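Long-range contacts in esterase YbfF (Escherichia coli, PDB 3BF7), which probably hydrolyses ester or thioester substrates, as an alpha/beta hydrolase whose substrate-binding crevice is formed by the arrangement of its domains: residues A[2-7]-A[27-32]; A[18-23]-A[44-49]; A[198-203]-A[219-224]. The protein carries 1 engineered substitution. All coordinates share one frame; numbering follows the deposited sequence.

Contact 1: residues A[2-7]-A[27-32]; sequences KLNIRA and GSLDNL
The antiparallel edge strand 5-8 of the alpha/beta hydrolase sheet meets, at the surface, the loop that runs from strand 19-22 into helix 33-39. Leu29 carries the contact. Its CD1 sits 3.8 Å above one face of the Arg6 guanidinium, displaced toward the rim, and its CD2 rests against the end of the Asn4 side chain. Both methyls also reach the root of the arginine, with Leu29 CD1 and CD2 each 4.1 Å from Arg6 CB. Arg6 gets there by placing CG anti to its backbone N (chi1 -177°) and then bending at the next two torsions, so that its chain folds across the leucine at about a right angle. An alanine in place of Leu29 would remove both methyls and would probably leave the guanidinium less firmly positioned. Asp30 may add a longer-range attraction: its OD1 stays 4.2 Å from Arg6 NH1, beyond direct charge pairing, with the two planar groups 77° apart. One shell further out, Asp49 OD1 accepts from Leu29 N and Gln47 NE2 donates to Leu29 O. The type I turn carrying the leucine is itself closed by Asn31 N, which donates to Ser28 O at 2.9 Å.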
ATOM      1  N   LYS A   2       4.495  16.755  -0.369  1.00 12.42           N
ATOM      2  CA  LYS A   2       3.360  16.491  -1.241  1.00 12.91           C
ATOM      3  C   LYS A   2       3.721  15.346  -2.177  1.00 11.57           C
ATOM      4  O   LYS A   2       4.838  15.278  -2.685  1.00 12.99           O
ATOM      5  CB  LYS A   2       3.024  17.750  -2.044  1.00 16.49           C
ATOM      6  CG  LYS A   2       2.686  18.950  -1.169  1.00 19.67           C
ATOM      7  CD  LYS A   2       2.592  20.240  -1.973  1.00 23.75           C
ATOM      8  CE  LYS A   2       1.509  20.168  -3.034  1.00 25.90           C
ATOM      9  NZ  LYS A   2       1.339  21.468  -3.741  1.00 28.25           N
ATOM     10  N   LEU A   3       2.771  14.445  -2.399  1.00  9.81           N
ATOM     11  CA  LEU A   3       2.994  13.290  -3.256  1.00  8.75           C
ATOM     12  C   LEU A   3       2.347  13.449  -4.619  1.00  8.45           C
ATOM     13  O   LEU A   3       1.463  14.285  -4.809  1.00  8.25           O
ATOM     14  CB  LEU A   3       2.409  12.042  -2.596  1.00  7.90           C
ATOM     15  CG  LEU A   3       2.938  11.676  -1.210  1.00  7.43           C
ATOM     16  CD1 LEU A   3       2.148  10.499  -0.661  1.00  8.70           C
ATOM     17  CD2 LEU A   3       4.420  11.344  -1.305  1.00  8.17           C
ATOM     18  N   ASN A   4       2.810  12.647  -5.571  1.00  7.81           N
ATOM     19  CA  ASN A   4       2.218  12.636  -6.894  1.00  7.62           C
ATOM     20  C   ASN A   4       0.903  11.886  -6.698  1.00  7.01           C
ATOM     21  O   ASN A   4       0.864  10.852  -6.019  1.00  7.40           O
ATOM     22  CB  ASN A   4       3.101  11.869  -7.880  1.00  7.69           C
ATOM     23  CG  ASN A   4       2.439  11.690  -9.232  1.00  7.13           C
ATOM     24  OD1 ASN A   4       2.397  10.586  -9.778  1.00  9.30           O
ATOM     25  ND2 ASN A   4       1.920  12.778  -9.779  1.00  6.16           N
ATOM     26  N   ILE A   5      -0.174  12.414  -7.267  1.00  8.00           N
ATOM     27  CA  ILE A   5      -1.469  11.770  -7.130  1.00  9.22           C
ATOM     28  C   ILE A   5      -2.281  11.821  -8.407  1.00  9.26           C
ATOM     29  O   ILE A   5      -2.001  12.607  -9.314  1.00 10.41           O
ATOM     30  CB  ILE A   5      -2.335  12.422  -6.013  1.00 11.51           C
ATOM     31  CG1 ILE A   5      -2.875  13.781  -6.475  1.00 14.95           C
ATOM     32  CG2 ILE A   5      -1.526  12.572  -4.741  1.00 11.67           C
ATOM     33  CD1 ILE A   5      -1.816  14.824  -6.738  1.00 18.02           C
ATOM     34  N   ARG A   6      -3.284  10.955  -8.457  1.00  9.31           N
ATOM     35  CA  ARG A   6      -4.228  10.880  -9.559  1.00 10.62           C
ATOM     36  C   ARG A   6      -5.564  10.980  -8.833  1.00  9.55           C
ATOM     37  O   ARG A   6      -5.908  10.097  -8.044  1.00 10.30           O
ATOM     38  CB  ARG A   6      -4.121   9.533 -10.271  1.00 13.71           C
ATOM     39  CG  ARG A   6      -5.018   9.399 -11.489  1.00 19.18           C
ATOM     40  CD  ARG A   6      -4.554  10.309 -12.614  1.00 22.88           C
ATOM     41  NE  ARG A   6      -3.178  10.024 -13.008  1.00 27.24           N
ATOM     42  CZ  ARG A   6      -2.751   8.841 -13.439  1.00 28.11           C
ATOM     43  NH1 ARG A   6      -3.595   7.822 -13.534  1.00 30.93           N
ATOM     44  NH2 ARG A   6      -1.480   8.674 -13.774  1.00 29.03           N
ATOM     45  N   ALA A   7      -6.295  12.064  -9.076  1.00 10.77           N
ATOM     46  CA  ALA A   7      -7.580  12.279  -8.424  1.00 11.55           C
ATOM     47  C   ALA A   7      -8.736  12.162  -9.407  1.00 11.65           C
ATOM     48  O   ALA A   7      -8.622  12.553 -10.569  1.00 12.11           O
ATOM     49  CB  ALA A   7      -7.600  13.650  -7.760  1.00 13.51           C
ATOM     50  N   GLY A  27       5.441  -0.760  -5.497  1.00  5.84           N
ATOM     51  CA  GLY A  27       4.235  -0.475  -6.254  1.00  6.46           C
ATOM     52  C   GLY A  27       4.177   0.960  -6.746  1.00  6.03           C
ATOM     53  O   GLY A  27       5.163   1.702  -6.682  1.00  6.39           O
ATOM     54  N   SER A  28       3.004   1.344  -7.241  1.00  6.63           N
ATOM     55  CA  SER A  28       2.756   2.685  -7.763  1.00  6.31           C
ATOM     56  C   SER A  28       1.258   2.943  -7.640  1.00  6.11           C
ATOM     57  O   SER A  28       0.492   2.027  -7.327  1.00  6.29           O
ATOM     58  CB  SER A  28       3.184   2.779  -9.224  1.00  7.17           C
ATOM     59  OG  SER A  28       2.411   1.899 -10.019  1.00  9.72           O
ATOM     60  N   LEU A  29       0.839   4.174  -7.917  1.00  6.61           N
ATOM     61  CA  LEU A  29      -0.567   4.534  -7.766  1.00  7.39           C
ATOM     62  C   LEU A  29      -1.558   3.721  -8.584  1.00  7.81           C
ATOM     63  O   LEU A  29      -2.747   3.709  -8.274  1.00  9.31           O
ATOM     64  CB  LEU A  29      -0.761   6.035  -8.015  1.00  7.95           C
ATOM     65  CG  LEU A  29      -0.517   6.638  -9.400  1.00  8.95           C
ATOM     66  CD1 LEU A  29      -1.670   6.306 -10.335  1.00 10.73           C
ATOM     67  CD2 LEU A  29      -0.378   8.146  -9.262  1.00  9.86           C
ATOM     68  N   ASP A  30      -1.085   3.040  -9.619  1.00  7.85           N
ATOM     69  CA  ASP A  30      -1.977   2.216 -10.417  1.00  9.88           C
ATOM     70  C   ASP A  30      -2.324   0.891  -9.729  1.00  9.28           C
ATOM     71  O   ASP A  30      -3.331   0.268 -10.063  1.00  8.80           O
ATOM     72  CB  ASP A  30      -1.344   1.920 -11.780  1.00 14.53           C
ATOM     73  CG  ASP A  30      -1.649   2.987 -12.813  1.00 19.46           C
ATOM     74  OD1 ASP A  30      -2.185   4.052 -12.440  1.00 23.71           O
ATOM     75  OD2 ASP A  30      -1.348   2.760 -14.006  1.00 23.04           O
ATOM     76  N   ASN A  31      -1.526   0.471  -8.748  1.00  8.75           N
ATOM     77  CA  ASN A  31      -1.770  -0.827  -8.123  1.00  7.87           C
ATOM     78  C   ASN A  31      -3.108  -1.057  -7.435  1.00  8.37           C
ATOM     79  O   ASN A  31      -3.601  -2.184  -7.435  1.00  8.19           O
ATOM     80  CB  ASN A  31      -0.641  -1.200  -7.165  1.00  8.60           C
ATOM     81  CG  ASN A  31      -0.605  -2.694  -6.886  1.00  9.47           C
ATOM     82  OD1 ASN A  31      -0.421  -3.505  -7.798  1.00 10.99           O
ATOM     83  ND2 ASN A  31      -0.794  -3.067  -5.631  1.00  8.18           N
ATOM     84  N   LEU A  32      -3.696  -0.029  -6.834  1.00  8.51           N
ATOM     85  CA  LEU A  32      -5.001  -0.202  -6.200  1.00  8.85           C
ATOM     86  C   LEU A  32      -6.094   0.363  -7.101  1.00  8.81           C
ATOM     87  O   LEU A  32      -7.211   0.625  -6.653  1.00  8.89           O
ATOM     88  CB  LEU A  32      -5.038   0.468  -4.822  1.00  9.49           C
ATOM     89  CG  LEU A  32      -4.379  -0.308  -3.674  1.00 11.84           C
ATOM     90  CD1 LEU A  32      -2.906  -0.542  -3.961  1.00 15.84           C
ATOM     91  CD2 LEU A  32      -4.552   0.468  -2.376  1.00 13.86           C
TER

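Contact 2: residues A[18-23]-A[44-49]; sequences PIVLVH and NIIQVD
Strands 19-22 and 45-48 run parallel, the axes of the two short segments 20° apart, and form the paired strands of a beta-alpha-beta unit whose helix is 33-39. The tight part is the first half. Ile19 N donates to Asn44 O, Ile46 N to Ile19 O and Leu21 N to Ile46 O, all three at 2.9 Å, and each donor lies nearly along the axis of the carbonyl it uses. Ile46 O also receives the CA-H of Val20, with Val20 CA 3.2 Å away, so this buried oxygen is gripped twice. On the face bearing Ile19 and Leu21, Ile45 folds its CD1 against Ile19 CB at 3.8 Å. Leu21 CD1 touches both Ile45 CG2 and Gln47 CG, and the leucine and glutamine chains lie alongside each other. The other face joins Val20 CG1 to Val48 CG1 at 3.9 Å, while at the partly exposed end Pro18 CB reaches Ile46 CD1.

Toward the C-terminal ends the pairing loosens. Val48 N still donates to Leu21 O, straight at 176° but stretched to 3.3 Å, and a water takes over beyond it: it donates to Leu21 O and Val48 O (the latter 2.7 Å from the water oxygen) and accepts from His23 N. The His23 ring turns an edge to Asp49 CA, in its plane, while NE2 accepts a hydrogen bond from the backbone N of Val50.

Strand 83-88 flanks 19-22 on the side away from 45-48. Helix 33-39 covers Leu21 and Ile45 through Ala36, and helix 64-78 covers Val20, Val22 and Ile46 through Leu75, Leu71 and Leu78.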
ATOM      1  N   PRO A  18     -13.871  11.400   1.079  1.00 10.62           N
ATOM      2  CA  PRO A  18     -13.074  10.948  -0.062  1.00  9.84           C
ATOM      3  C   PRO A  18     -12.221   9.766   0.390  1.00  8.23           C
ATOM      4  O   PRO A  18     -11.991   9.588   1.587  1.00  8.62           O
ATOM      5  CB  PRO A  18     -12.235  12.176  -0.403  1.00 10.90           C
ATOM      6  CG  PRO A  18     -12.063  12.837   0.935  1.00 13.12           C
ATOM      7  CD  PRO A  18     -13.445  12.736   1.528  1.00 12.52           C
ATOM      8  N   ILE A  19     -11.764   8.963  -0.564  1.00  7.63           N
ATOM      9  CA  ILE A  19     -10.932   7.807  -0.258  1.00  7.16           C
ATOM     10  C   ILE A  19      -9.547   7.943  -0.876  1.00  6.66           C
ATOM     11  O   ILE A  19      -9.409   8.193  -2.072  1.00  7.43           O
ATOM     12  CB  ILE A  19     -11.577   6.494  -0.771  1.00  7.16           C
ATOM     13  CG1 ILE A  19     -12.881   6.223  -0.010  1.00  8.16           C
ATOM     14  CG2 ILE A  19     -10.598   5.328  -0.613  1.00  8.32           C
ATOM     15  CD1 ILE A  19     -13.626   4.986  -0.478  1.00  8.98           C
ATOM     16  N   VAL A  20      -8.527   7.790  -0.037  1.00  6.32           N
ATOM     17  CA  VAL A  20      -7.137   7.854  -0.469  1.00  6.18           C
ATOM     18  C   VAL A  20      -6.614   6.420  -0.469  1.00  5.96           C
ATOM     19  O   VAL A  20      -6.718   5.721   0.539  1.00  6.71           O
ATOM     20  CB  VAL A  20      -6.286   8.711   0.499  1.00  6.64           C
ATOM     21  CG1 VAL A  20      -4.824   8.697   0.066  1.00  7.40           C
ATOM     22  CG2 VAL A  20      -6.817  10.137   0.535  1.00  7.66           C
ATOM     23  N   LEU A  21      -6.067   5.992  -1.605  1.00  5.94           N
ATOM     24  CA  LEU A  21      -5.531   4.642  -1.772  1.00  6.12           C
ATOM     25  C   LEU A  21      -4.008   4.705  -1.777  1.00  5.62           C
ATOM     26  O   LEU A  21      -3.417   5.494  -2.521  1.00  6.32           O
ATOM     27  CB  LEU A  21      -6.039   4.045  -3.086  1.00  7.02           C
ATOM     28  CG  LEU A  21      -7.558   3.925  -3.212  1.00  8.68           C
ATOM     29  CD1 LEU A  21      -7.933   3.685  -4.663  1.00 11.17           C
ATOM     30  CD2 LEU A  21      -8.065   2.802  -2.328  1.00 14.52           C
ATOM     31  N   VAL A  22      -3.385   3.855  -0.963  1.00  5.57           N
ATOM     32  CA  VAL A  22      -1.931   3.833  -0.815  1.00  5.70           C
ATOM     33  C   VAL A  22      -1.344   2.441  -1.069  1.00  5.81           C
ATOM     34  O   VAL A  22      -1.608   1.497  -0.324  1.00  5.95           O
ATOM     35  CB  VAL A  22      -1.532   4.301   0.609  1.00  5.94           C
ATOM     36  CG1 VAL A  22      -0.039   4.577   0.671  1.00  6.95           C
ATOM     37  CG2 VAL A  22      -2.334   5.538   0.998  1.00  7.35           C
ATOM     38  N   HIS A  23      -0.537   2.335  -2.121  1.00  5.74           N
ATOM     39  CA  HIS A  23       0.094   1.078  -2.522  1.00  6.26           C
ATOM     40  C   HIS A  23       1.239   0.617  -1.615  1.00  5.78           C
ATOM     41  O   HIS A  23       1.656   1.332  -0.702  1.00  6.20           O
ATOM     42  CB  HIS A  23       0.616   1.220  -3.953  1.00  6.09           C
ATOM     43  CG  HIS A  23       1.764   2.172  -4.074  1.00  5.83           C
ATOM     44  ND1 HIS A  23       3.049   1.834  -3.711  1.00  5.38           N
ATOM     45  CD2 HIS A  23       1.811   3.472  -4.454  1.00  5.59           C
ATOM     46  CE1 HIS A  23       3.838   2.884  -3.859  1.00  5.95           C
ATOM     47  NE2 HIS A  23       3.111   3.892  -4.308  1.00  6.29           N
ATOM     48  N   ASN A  44     -15.002  10.454  -3.993  1.00 11.16           N
ATOM     49  CA  ASN A  44     -13.938  11.130  -4.714  1.00  9.95           C
ATOM     50  C   ASN A  44     -12.769  10.213  -4.365  1.00  8.92           C
ATOM     51  O   ASN A  44     -12.678   9.729  -3.232  1.00  9.63           O
ATOM     52  CB  ASN A  44     -13.669  12.533  -4.167  1.00 11.70           C
ATOM     53  CG  ASN A  44     -14.711  13.538  -4.604  1.00 14.06           C
ATOM     54  OD1 ASN A  44     -15.423  13.324  -5.585  1.00 13.93           O
ATOM     55  ND2 ASN A  44     -14.792  14.653  -3.889  1.00 17.33           N
ATOM     56  N   ILE A  45     -11.893   9.959  -5.329  1.00  8.90           N
ATOM     57  CA  ILE A  45     -10.757   9.075  -5.108  1.00  8.89           C
ATOM     58  C   ILE A  45      -9.429   9.783  -5.318  1.00  8.37           C
ATOM     59  O   ILE A  45      -9.298  10.631  -6.203  1.00  9.12           O
ATOM     60  CB  ILE A  45     -10.795   7.871  -6.079  1.00 10.45           C
ATOM     61  CG1 ILE A  45     -12.103   7.095  -5.912  1.00 12.50           C
ATOM     62  CG2 ILE A  45      -9.586   6.974  -5.848  1.00 13.22           C
ATOM     63  CD1 ILE A  45     -12.305   6.501  -4.542  1.00 13.35           C
ATOM     64  N   ILE A  46      -8.451   9.431  -4.489  1.00  7.66           N
ATOM     65  CA  ILE A  46      -7.106   9.976  -4.603  1.00  7.99           C
ATOM     66  C   ILE A  46      -6.140   8.796  -4.536  1.00  7.63           C
ATOM     67  O   ILE A  46      -6.043   8.118  -3.509  1.00  8.33           O
ATOM     68  CB  ILE A  46      -6.753  10.959  -3.459  1.00  8.40           C
ATOM     69  CG1 ILE A  46      -7.718  12.150  -3.454  1.00 10.64           C
ATOM     70  CG2 ILE A  46      -5.318  11.451  -3.628  1.00 10.14           C
ATOM     71  CD1 ILE A  46      -9.040  11.871  -2.774  1.00 13.37           C
ATOM     72  N   GLN A  47      -5.456   8.530  -5.641  1.00  7.11           N
ATOM     73  CA  GLN A  47      -4.476   7.451  -5.701  1.00  7.07           C
ATOM     74  C   GLN A  47      -3.107   8.112  -5.611  1.00  7.18           C
ATOM     75  O   GLN A  47      -2.777   8.963  -6.433  1.00  8.33           O
ATOM     76  CB  GLN A  47      -4.610   6.685  -7.018  1.00  8.51           C
ATOM     77  CG  GLN A  47      -5.891   5.865  -7.119  1.00 10.16           C
ATOM     78  CD  GLN A  47      -6.184   5.390  -8.528  1.00 11.33           C
ATOM     79  OE1 GLN A  47      -7.134   5.850  -9.163  1.00 14.92           O
ATOM     80  NE2 GLN A  47      -5.371   4.468  -9.026  1.00 10.83           N
ATOM     81  N   VAL A  48      -2.308   7.730  -4.622  1.00  6.57           N
ATOM     82  CA  VAL A  48      -0.998   8.342  -4.453  1.00  7.07           C
ATOM     83  C   VAL A  48       0.175   7.437  -4.775  1.00  6.45           C
ATOM     84  O   VAL A  48       0.075   6.207  -4.723  1.00  7.26           O
ATOM     85  CB  VAL A  48      -0.775   8.823  -2.987  1.00  7.93           C
ATOM     86  CG1 VAL A  48      -1.979   9.593  -2.496  1.00  9.51           C
ATOM     87  CG2 VAL A  48      -0.486   7.631  -2.068  1.00  8.48           C
ATOM     88  N   ASP A  49       1.288   8.070  -5.132  1.00  6.60           N
ATOM     89  CA  ASP A  49       2.539   7.354  -5.324  1.00  6.32           C
ATOM     90  C   ASP A  49       3.251   7.646  -4.000  1.00  5.95           C
ATOM     91  O   ASP A  49       3.405   8.808  -3.612  1.00  6.00           O
ATOM     92  CB  ASP A  49       3.392   7.943  -6.455  1.00  6.75           C
ATOM     93  CG  ASP A  49       3.114   7.312  -7.810  1.00  6.11           C
ATOM     94  OD1 ASP A  49       2.733   6.121  -7.868  1.00  7.39           O
ATOM     95  OD2 ASP A  49       3.311   8.018  -8.825  1.00  6.60           O
TER
HETATM   96  O   HOH W   1      -1.592   4.197  -4.142  1.00  7.07           O

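Contact 3: residues A[198-203]-A[219-224]; sequences ALFIPG and AQFPQA
A beta-alpha-beta crossover at the far end of the main sheet links strand 198-201, helix 214-220 and the edge strand 224-226, and this contact is the point where the returning chain settles beside the first strand. Phe221 is the first residue to leave the helix, and a type I turn follows at once, closed by Ala224 N donating to Phe221 O at 3.0 Å. The turn delivers Ala224 into parallel register with Ala198. Here the backbone pairing is light: Ala198 N donates to Gln223 O over 3.4 Å, a weak bond though fairly straight at 164°, and Ala198 O receives the CA-H of Ala224. Backbone pairing continues along the strand, where Ala198 and Phe200 bond to Arg225 and Phe200 also to His227.

Beside these bonds lies an aromatic pair. Phe200 and Phe221 form an offset edge-to-face arrangement, centroids 5.6 Å apart and planes at 64°, in which Phe200 supplies the edge. That edge is led by CZ, which comes 3.8 Å from both CG and CD2 of the Phe221 ring. Ala224 CB lies against Phe200 CE1 at 3.6 Å, with CD1 nearly as close, and Ala198 CB meets Phe221 CD1 at 3.9 Å. Around the pair, Met96 of helix 90-101 touches both rings, and Leu109 of strand 106-112 touches Ala198 and Phe221.

With one weak hydrogen bond across the two segments, and every close side-chain approach made by carbon, the contact is chiefly apolar, built from edge-to-face ring packing and alanine methyls, while regular strand bonding comes from the residues after Ala224.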
ATOM      1  N   ALA A 198     -11.552  -0.440  12.588  1.00  7.54           N
ATOM      2  CA  ALA A 198     -10.569  -0.493  11.510  1.00  7.51           C
ATOM      3  C   ALA A 198     -10.686  -1.848  10.835  1.00  7.09           C
ATOM      4  O   ALA A 198     -10.801  -2.865  11.513  1.00  9.04           O
ATOM      5  CB  ALA A 198      -9.166  -0.310  12.072  1.00  9.13           C
ATOM      6  N   LEU A 199     -10.648  -1.867   9.507  1.00  6.48           N
ATOM      7  CA  LEU A 199     -10.766  -3.118   8.769  1.00  6.48           C
ATOM      8  C   LEU A 199      -9.428  -3.640   8.275  1.00  5.89           C
ATOM      9  O   LEU A 199      -8.662  -2.910   7.643  1.00  6.65           O
ATOM     10  CB  LEU A 199     -11.702  -2.946   7.564  1.00  7.27           C
ATOM     11  CG  LEU A 199     -11.881  -4.185   6.674  1.00  7.68           C
ATOM     12  CD1 LEU A 199     -12.606  -5.276   7.451  1.00  9.87           C
ATOM     13  CD2 LEU A 199     -12.663  -3.814   5.418  1.00  8.73           C
ATOM     14  N   PHE A 200      -9.153  -4.902   8.583  1.00  5.69           N
ATOM     15  CA  PHE A 200      -7.946  -5.575   8.130  1.00  6.04           C
ATOM     16  C   PHE A 200      -8.410  -6.675   7.185  1.00  5.72           C
ATOM     17  O   PHE A 200      -9.333  -7.425   7.507  1.00  7.01           O
ATOM     18  CB  PHE A 200      -7.174  -6.173   9.303  1.00  6.50           C
ATOM     19  CG  PHE A 200      -6.498  -5.142  10.147  1.00  6.69           C
ATOM     20  CD1 PHE A 200      -7.239  -4.344  11.013  1.00  7.62           C
ATOM     21  CD2 PHE A 200      -5.135  -4.903  10.012  1.00  7.19           C
ATOM     22  CE1 PHE A 200      -6.632  -3.314  11.728  1.00  9.22           C
ATOM     23  CE2 PHE A 200      -4.519  -3.874  10.722  1.00  8.07           C
ATOM     24  CZ  PHE A 200      -5.269  -3.079  11.580  1.00  8.74           C
ATOM     25  N   ILE A 201      -7.782  -6.753   6.017  1.00  6.00           N
ATOM     26  CA  ILE A 201      -8.141  -7.755   5.019  1.00  6.82           C
ATOM     27  C   ILE A 201      -6.932  -8.617   4.680  1.00  6.29           C
ATOM     28  O   ILE A 201      -6.154  -8.298   3.773  1.00  6.78           O
ATOM     29  CB  ILE A 201      -8.669  -7.092   3.722  1.00  6.21           C
ATOM     30  CG1 ILE A 201      -9.847  -6.170   4.047  1.00  7.68           C
ATOM     31  CG2 ILE A 201      -9.110  -8.164   2.728  1.00  7.83           C
ATOM     32  CD1 ILE A 201     -10.370  -5.388   2.855  1.00  8.04           C
ATOM     33  N   PRO A 202      -6.748  -9.721   5.419  1.00  6.90           N
ATOM     34  CA  PRO A 202      -5.618 -10.619   5.169  1.00  7.03           C
ATOM     35  C   PRO A 202      -5.898 -11.612   4.046  1.00  7.29           C
ATOM     36  O   PRO A 202      -7.052 -11.953   3.765  1.00  8.10           O
ATOM     37  CB  PRO A 202      -5.452 -11.361   6.499  1.00  8.94           C
ATOM     38  CG  PRO A 202      -6.224 -10.538   7.496  1.00  8.80           C
ATOM     39  CD  PRO A 202      -7.388 -10.041   6.704  1.00  7.76           C
ATOM     40  N   GLY A 203      -4.830 -12.065   3.402  1.00  7.95           N
ATOM     41  CA  GLY A 203      -4.969 -13.084   2.385  1.00  8.12           C
ATOM     42  C   GLY A 203      -4.861 -14.401   3.137  1.00  9.30           C
ATOM     43  O   GLY A 203      -3.969 -14.568   3.971  1.00  9.32           O
ATOM     44  N   ALA A 219      -3.426  -4.339  20.229  1.00  7.96           N
ATOM     45  CA  ALA A 219      -2.936  -3.338  21.166  1.00  8.79           C
ATOM     46  C   ALA A 219      -2.945  -1.957  20.517  1.00  8.12           C
ATOM     47  O   ALA A 219      -3.090  -0.941  21.195  1.00  9.39           O
ATOM     48  CB  ALA A 219      -1.528  -3.692  21.626  1.00  8.99           C
ATOM     49  N   GLN A 220      -2.799  -1.926  19.195  1.00  6.84           N
ATOM     50  CA  GLN A 220      -2.774  -0.669  18.459  1.00  6.22           C
ATOM     51  C   GLN A 220      -4.108  -0.351  17.791  1.00  6.17           C
ATOM     52  O   GLN A 220      -4.442   0.816  17.598  1.00  6.88           O
ATOM     53  CB  GLN A 220      -1.632  -0.712  17.443  1.00  6.66           C
ATOM     54  CG  GLN A 220      -0.281  -0.836  18.137  1.00  7.14           C
ATOM     55  CD  GLN A 220       0.843  -1.214  17.198  1.00  6.50           C
ATOM     56  OE1 GLN A 220       1.609  -0.360  16.746  1.00  6.99           O
ATOM     57  NE2 GLN A 220       0.943  -2.499  16.894  1.00  6.96           N
ATOM     58  N   PHE A 221      -4.865  -1.393  17.455  1.00  6.11           N
ATOM     59  CA  PHE A 221      -6.182  -1.251  16.836  1.00  6.39           C
ATOM     60  C   PHE A 221      -7.145  -2.136  17.612  1.00  6.33           C
ATOM     61  O   PHE A 221      -7.548  -3.209  17.158  1.00  6.87           O
ATOM     62  CB  PHE A 221      -6.108  -1.636  15.357  1.00  6.96           C
ATOM     63  CG  PHE A 221      -5.341  -0.646  14.545  1.00  6.08           C
ATOM     64  CD1 PHE A 221      -5.949   0.524  14.109  1.00  7.09           C
ATOM     65  CD2 PHE A 221      -3.975  -0.808  14.337  1.00  6.71           C
ATOM     66  CE1 PHE A 221      -5.210   1.525  13.486  1.00  7.67           C
ATOM     67  CE2 PHE A 221      -3.226   0.189  13.714  1.00  7.02           C
ATOM     68  CZ  PHE A 221      -3.846   1.357  13.292  1.00  8.14           C
ATOM     69  N   PRO A 222      -7.529  -1.685  18.813  1.00  7.54           N
ATOM     70  CA  PRO A 222      -8.446  -2.449  19.661  1.00  7.22           C
ATOM     71  C   PRO A 222      -9.739  -2.883  18.984  1.00  6.78           C
ATOM     72  O   PRO A 222     -10.241  -3.979  19.254  1.00  7.05           O
ATOM     73  CB  PRO A 222      -8.676  -1.523  20.861  1.00  8.32           C
ATOM     74  CG  PRO A 222      -8.385  -0.153  20.316  1.00 12.25           C
ATOM     75  CD  PRO A 222      -7.195  -0.389  19.426  1.00  8.27           C
ATOM     76  N   GLN A 223     -10.269  -2.034  18.107  1.00  7.58           N
ATOM     77  CA  GLN A 223     -11.509  -2.341  17.403  1.00  7.71           C
ATOM     78  C   GLN A 223     -11.276  -2.862  15.987  1.00  8.13           C
ATOM     79  O   GLN A 223     -12.091  -2.651  15.086  1.00  8.11           O
ATOM     80  CB  GLN A 223     -12.422  -1.112  17.378  1.00  8.53           C
ATOM     81  CG  GLN A 223     -12.874  -0.676  18.766  1.00  8.33           C
ATOM     82  CD  GLN A 223     -13.720   0.580  18.743  1.00 10.30           C
ATOM     83  OE1 GLN A 223     -13.473   1.516  19.503  1.00 11.77           O
ATOM     84  NE2 GLN A 223     -14.724   0.604  17.879  1.00 11.13           N
ATOM     85  N   ALA A 224     -10.158  -3.551  15.798  1.00  7.46           N
ATOM     86  CA  ALA A 224      -9.836  -4.127  14.504  1.00  7.71           C
ATOM     87  C   ALA A 224     -10.839  -5.225  14.162  1.00  8.50           C
ATOM     88  O   ALA A 224     -11.267  -5.990  15.031  1.00  8.65           O
ATOM     89  CB  ALA A 224      -8.436  -4.716  14.531  1.00  8.55           C
TER

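From the N terminus the chain lays down 2-7, then 18-23, then returns with 27-32 to close contact 1 across 19 intervening residues. Residues 44-49 then close contact 2 across 20 residues, a span that contains 27-32, so the two loops cross rather than nest, and their centres lie 7 Å apart. Together they join the edge strand 5-8, strands 45-48 and 19-22, and the loop before helix 33-39 at one edge of the sheet. Contact 3 follows in series, across 15 residues that include most of helix 214-220. It fastens the opposite edge of the same sheet, beyond strands 83-88 and 106-112, its nearest atoms about 10 Å from either earlier contact.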